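Side-chain contacts in succinate dehydrogenase (Membrane anchor subunit) (Mycolicibacterium smegmatis, PDB 7D6V), which anchors the succinate dehydrogenase Sdh1 in the membrane, holds an Fe2S2 cluster and binds ubiquinone-1, and so probably relays electrons to quinone: residues I191-G194 and N195-L199; L167-T170 and Y171-I174. One frame throughout, in Å; residues are numbered along the deposited sequence.

From the N terminus the chain reaches contact 2 first, on helix 155-175, and then contact 1 on helix 188-204, the next helix along. Each contact lies within a single helix and closes only successive helical turns, so the two stand in series and neither nest nor cross. Their centres are about 10 Å apart, and they meet mainly through Val196: its CG2 packs 3.7 Å from Ala173 CB, and its CG1 lies 3.8 Å from Thr170 OG1. The two residue ranges thus pack helix 155-175 against helix 188-204, while contact 1 also faces helix 240-264 and contact 2 faces loop residues such as Ser72 and Phe86.

Contact 1 (I191-G194 and N195-L199); sequences ILTG and NVILL
The carbonyl oxygen of Thr193 takes the N-H of Ile197 at 2.9 Å (N to O), and the side chain of Ile197 folds back over the same oxygen. With CG1 anti to its own carbonyl carbon (chi1 -70°), the ethyl branch runs back along the helix, bringing Ile197 CG1 to 3.2 Å from Thr193 O. Its end, CD1, meets the methyl CG2 of Thr193 at 3.9 Å, the two side chains meeting at a slant. Thr193 can offer that methyl because its OG1 turns the other way and is hydrogen-bonded to the carbonyl of Asn189 one turn earlier. Flanking this pair, Asn195, Val196 and Leu198 donate their N-H groups to Ile191, Leu192 and Gly194. Val196 adds a branch of its own, with CG2 lying 3.3 Å from Leu192 O. Asn195 swings its amide outward instead (CG anti to the backbone N, chi1 -177°), where OD1 hydrogen-bonds the hydroxyl of Thr250 on helix 240-264. The chemistry divides these two turns by face: Thr193 and Ile197 meet through hydrocarbon, the Thr193 hydroxyl being spent on its own helix, whereas the buried amide of Asn195 spends its oxygen on a polar tie to the neighbouring helix.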
ATOM      1  N   ILE C 191     -23.177  25.702 -35.491  1.00 15.61           N
ATOM      2  CA  ILE C 191     -21.731  25.504 -35.411  1.00 15.61           C
ATOM      3  C   ILE C 191     -21.104  26.498 -34.438  1.00 15.61           C
ATOM      4  O   ILE C 191     -20.312  26.121 -33.564  1.00 15.61           O
ATOM      5  CB  ILE C 191     -21.101  25.599 -36.812  1.00 15.61           C
ATOM      6  CG1 ILE C 191     -21.730  24.556 -37.733  1.00 15.61           C
ATOM      7  CG2 ILE C 191     -19.599  25.403 -36.742  1.00 15.61           C
ATOM      8  CD1 ILE C 191     -21.300  24.662 -39.162  1.00 15.61           C
ATOM      9  N   LEU C 192     -21.462  27.781 -34.563  1.00 15.29           N
ATOM     10  CA  LEU C 192     -20.895  28.807 -33.693  1.00 15.29           C
ATOM     11  C   LEU C 192     -21.252  28.566 -32.231  1.00 15.29           C
ATOM     12  O   LEU C 192     -20.395  28.693 -31.349  1.00 15.29           O
ATOM     13  CB  LEU C 192     -21.377  30.187 -34.131  1.00 15.29           C
ATOM     14  CG  LEU C 192     -20.696  30.842 -35.329  1.00 15.29           C
ATOM     15  CD1 LEU C 192     -21.531  31.995 -35.846  1.00 15.29           C
ATOM     16  CD2 LEU C 192     -19.316  31.327 -34.943  1.00 15.29           C
ATOM     17  N   THR C 193     -22.516  28.242 -31.952  1.00 15.04           N
ATOM     18  CA  THR C 193     -22.951  28.042 -30.577  1.00 15.04           C
ATOM     19  C   THR C 193     -22.285  26.822 -29.961  1.00 15.04           C
ATOM     20  O   THR C 193     -21.872  26.859 -28.796  1.00 15.04           O
ATOM     21  CB  THR C 193     -24.471  27.913 -30.533  1.00 15.04           C
ATOM     22  OG1 THR C 193     -25.064  29.103 -31.061  1.00 15.04           O
ATOM     23  CG2 THR C 193     -24.955  27.713 -29.106  1.00 15.04           C
ATOM     24  N   GLY C 194     -22.167  25.732 -30.722  1.00 14.09           N
ATOM     25  CA  GLY C 194     -21.448  24.579 -30.214  1.00 14.09           C
ATOM     26  C   GLY C 194     -19.998  24.894 -29.915  1.00 14.09           C
ATOM     27  O   GLY C 194     -19.461  24.478 -28.884  1.00 14.09           O
ATOM     28  N   ASN C 195     -19.348  25.649 -30.805  1.00 13.83           N
ATOM     29  CA  ASN C 195     -17.960  26.029 -30.576  1.00 13.83           C
ATOM     30  C   ASN C 195     -17.822  26.882 -29.322  1.00 13.83           C
ATOM     31  O   ASN C 195     -16.900  26.683 -28.527  1.00 13.83           O
ATOM     32  CB  ASN C 195     -17.415  26.769 -31.797  1.00 13.83           C
ATOM     33  CG  ASN C 195     -15.953  27.131 -31.653  1.00 13.83           C
ATOM     34  OD1 ASN C 195     -15.108  26.268 -31.437  1.00 13.83           O
ATOM     35  ND2 ASN C 195     -15.648  28.416 -31.775  1.00 13.83           N
ATOM     36  N   VAL C 196     -18.733  27.835 -29.129  1.00 14.02           N
ATOM     37  CA  VAL C 196     -18.677  28.701 -27.954  1.00 14.02           C
ATOM     38  C   VAL C 196     -18.882  27.894 -26.678  1.00 14.02           C
ATOM     39  O   VAL C 196     -18.176  28.092 -25.680  1.00 14.02           O
ATOM     40  CB  VAL C 196     -19.708  29.837 -28.085  1.00 14.02           C
ATOM     41  CG1 VAL C 196     -19.957  30.493 -26.742  1.00 14.02           C
ATOM     42  CG2 VAL C 196     -19.225  30.859 -29.087  1.00 14.02           C
ATOM     43  N   ILE C 197     -19.845  26.970 -26.688  1.00 13.42           N
ATOM     44  CA  ILE C 197     -20.094  26.138 -25.513  1.00 13.42           C
ATOM     45  C   ILE C 197     -18.870  25.293 -25.183  1.00 13.42           C
ATOM     46  O   ILE C 197     -18.463  25.188 -24.019  1.00 13.42           O
ATOM     47  CB  ILE C 197     -21.344  25.266 -25.736  1.00 13.42           C
ATOM     48  CG1 ILE C 197     -22.603  26.127 -25.739  1.00 13.42           C
ATOM     49  CG2 ILE C 197     -21.447  24.186 -24.673  1.00 13.42           C
ATOM     50  CD1 ILE C 197     -23.837  25.392 -26.204  1.00 13.42           C
ATOM     51  N   LEU C 198     -18.259  24.682 -26.199  1.00 12.79           N
ATOM     52  CA  LEU C 198     -17.096  23.836 -25.948  1.00 12.79           C
ATOM     53  C   LEU C 198     -15.899  24.657 -25.485  1.00 12.79           C
ATOM     54  O   LEU C 198     -15.109  24.199 -24.650  1.00 12.79           O
ATOM     55  CB  LEU C 198     -16.762  23.031 -27.200  1.00 12.79           C
ATOM     56  CG  LEU C 198     -17.709  21.853 -27.427  1.00 12.79           C
ATOM     57  CD1 LEU C 198     -17.483  21.226 -28.786  1.00 12.79           C
ATOM     58  CD2 LEU C 198     -17.546  20.824 -26.327  1.00 12.79           C
ATOM     59  N   LEU C 199     -15.749  25.875 -26.010  1.00 12.38           N
ATOM     60  CA  LEU C 199     -14.697  26.765 -25.530  1.00 12.38           C
ATOM     61  C   LEU C 199     -14.912  27.122 -24.068  1.00 12.38           C
ATOM     62  O   LEU C 199     -13.955  27.184 -23.290  1.00 12.38           O
ATOM     63  CB  LEU C 199     -14.643  28.029 -26.382  1.00 12.38           C
ATOM     64  CG  LEU C 199     -13.992  27.908 -27.758  1.00 12.38           C
ATOM     65  CD1 LEU C 199     -14.071  29.235 -28.487  1.00 12.38           C
ATOM     66  CD2 LEU C 199     -12.554  27.451 -27.629  1.00 12.38           C
TER

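Contact 2 (L167-T170 and Y171-I174); sequences LVNT and YDAI
Thr170 and Ile174 share the same setting at chi1 (-44° and -70°): each holds CG2 anti to the backbone N and its other branch anti to the carbonyl carbon, so the methyl of Thr170 faces the next turn while CG1 of Ile174 reaches back. Ile174 CG1 therefore lies 3.2 Å from Thr170 O, the oxygen that also accepts the N-H of Ile174 at 2.9 Å from its N. The terminal methyls touch more loosely, CG2 of Thr170 standing 4.2 Å from CD1 of Ile174. The hydroxyl of Thr170 points back up the helix, where OG1 bonds to the carbonyl of Ser166 and to the indole NE1 of Trp200 on helix 188-204.

Round the helix, Val168 and Asp172 run alongside each other and point the same way. CG1 of Val168 lies 4.0 Å from OD2 of Asp172, a methyl beside a carboxylate oxygen. That oxygen is also 3.5 Å from Val168 O, two acceptors side by side, so the carboxylate gains no bond from this carbonyl, which takes the backbone N-H of Asp172. The other carboxylate oxygen, OD1, has a weak hydrogen bond to His85 ND1. Ala173, whose N-H goes to Asn169 O, offers just a methyl.

For the buried Asp172, the nearby Val168 carbonyl may make a negative charge somewhat less comfortable; Ser72 packs on the same side chain, and the weak bond from OD1 to His85 may compensate in part.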
ATOM      1  N   LEU C 167     -16.201  35.671 -23.242  1.00 13.79           N
ATOM      2  CA  LEU C 167     -17.373  36.544 -23.209  1.00 13.79           C
ATOM      3  C   LEU C 167     -17.572  37.252 -24.546  1.00 13.79           C
ATOM      4  O   LEU C 167     -18.706  37.396 -25.024  1.00 13.79           O
ATOM      5  CB  LEU C 167     -17.243  37.557 -22.074  1.00 13.79           C
ATOM      6  CG  LEU C 167     -17.411  36.972 -20.674  1.00 13.79           C
ATOM      7  CD1 LEU C 167     -16.983  37.974 -19.618  1.00 13.79           C
ATOM      8  CD2 LEU C 167     -18.843  36.540 -20.455  1.00 13.79           C
ATOM      9  N   VAL C 168     -16.480  37.702 -25.162  1.00 15.46           N
ATOM     10  CA  VAL C 168     -16.585  38.357 -26.468  1.00 15.46           C
ATOM     11  C   VAL C 168     -17.135  37.389 -27.515  1.00 15.46           C
ATOM     12  O   VAL C 168     -18.011  37.741 -28.319  1.00 15.46           O
ATOM     13  CB  VAL C 168     -15.220  38.933 -26.884  1.00 15.46           C
ATOM     14  CG1 VAL C 168     -15.188  39.214 -28.372  1.00 15.46           C
ATOM     15  CG2 VAL C 168     -14.924  40.191 -26.098  1.00 15.46           C
ATOM     16  N   ASN C 169     -16.634  36.154 -27.517  1.00 15.65           N
ATOM     17  CA  ASN C 169     -17.132  35.147 -28.449  1.00 15.65           C
ATOM     18  C   ASN C 169     -18.588  34.793 -28.181  1.00 15.65           C
ATOM     19  O   ASN C 169     -19.336  34.503 -29.120  1.00 15.65           O
ATOM     20  CB  ASN C 169     -16.260  33.896 -28.385  1.00 15.65           C
ATOM     21  CG  ASN C 169     -14.881  34.122 -28.956  1.00 15.65           C
ATOM     22  OD1 ASN C 169     -14.675  35.020 -29.767  1.00 15.65           O
ATOM     23  ND2 ASN C 169     -13.924  33.308 -28.534  1.00 15.65           N
ATOM     24  N   THR C 170     -19.005  34.791 -26.915  1.00 15.22           N
ATOM     25  CA  THR C 170     -20.408  34.561 -26.598  1.00 15.22           C
ATOM     26  C   THR C 170     -21.282  35.674 -27.156  1.00 15.22           C
ATOM     27  O   THR C 170     -22.369  35.416 -27.683  1.00 15.22           O
ATOM     28  CB  THR C 170     -20.589  34.444 -25.087  1.00 15.22           C
ATOM     29  OG1 THR C 170     -19.557  33.609 -24.552  1.00 15.22           O
ATOM     30  CG2 THR C 170     -21.938  33.837 -24.759  1.00 15.22           C
ATOM     31  N   TYR C 171     -20.821  36.919 -27.047  1.00 16.19           N
ATOM     32  CA  TYR C 171     -21.560  38.020 -27.655  1.00 16.19           C
ATOM     33  C   TYR C 171     -21.669  37.836 -29.163  1.00 16.19           C
ATOM     34  O   TYR C 171     -22.737  38.052 -29.751  1.00 16.19           O
ATOM     35  CB  TYR C 171     -20.888  39.351 -27.321  1.00 16.19           C
ATOM     36  CG  TYR C 171     -21.565  40.537 -27.960  1.00 16.19           C
ATOM     37  CD1 TYR C 171     -22.656  41.142 -27.362  1.00 16.19           C
ATOM     38  CD2 TYR C 171     -21.120  41.045 -29.171  1.00 16.19           C
ATOM     39  CE1 TYR C 171     -23.281  42.219 -27.946  1.00 16.19           C
ATOM     40  CE2 TYR C 171     -21.740  42.119 -29.762  1.00 16.19           C
ATOM     41  CZ  TYR C 171     -22.819  42.703 -29.145  1.00 16.19           C
ATOM     42  OH  TYR C 171     -23.436  43.779 -29.736  1.00 16.19           O
ATOM     43  N   ASP C 172     -20.567  37.441 -29.804  1.00 17.42           N
ATOM     44  CA  ASP C 172     -20.584  37.189 -31.243  1.00 17.42           C
ATOM     45  C   ASP C 172     -21.607  36.119 -31.604  1.00 17.42           C
ATOM     46  O   ASP C 172     -22.409  36.291 -32.532  1.00 17.42           O
ATOM     47  CB  ASP C 172     -19.191  36.771 -31.710  1.00 17.42           C
ATOM     48  CG  ASP C 172     -18.302  37.949 -32.012  1.00 17.42           C
ATOM     49  OD1 ASP C 172     -18.793  38.923 -32.611  1.00 17.42           O
ATOM     50  OD2 ASP C 172     -17.111  37.907 -31.647  1.00 17.42           O
ATOM     51  N   ALA C 173     -21.596  35.005 -30.870  1.00 15.96           N
ATOM     52  CA  ALA C 173     -22.525  33.917 -31.150  1.00 15.96           C
ATOM     53  C   ALA C 173     -23.970  34.355 -30.955  1.00 15.96           C
ATOM     54  O   ALA C 173     -24.849  33.977 -31.736  1.00 15.96           O
ATOM     55  CB  ALA C 173     -22.206  32.713 -30.266  1.00 15.96           C
ATOM     56  N   ILE C 174     -24.239  35.144 -29.916  1.00 15.87           N
ATOM     57  CA  ILE C 174     -25.604  35.598 -29.675  1.00 15.87           C
ATOM     58  C   ILE C 174     -26.070  36.517 -30.797  1.00 15.87           C
ATOM     59  O   ILE C 174     -27.206  36.410 -31.272  1.00 15.87           O
ATOM     60  CB  ILE C 174     -25.709  36.278 -28.300  1.00 15.87           C
ATOM     61  CG1 ILE C 174     -25.560  35.242 -27.189  1.00 15.87           C
ATOM     62  CG2 ILE C 174     -27.031  37.003 -28.166  1.00 15.87           C
ATOM     63  CD1 ILE C 174     -25.457  35.838 -25.811  1.00 15.87           C
TER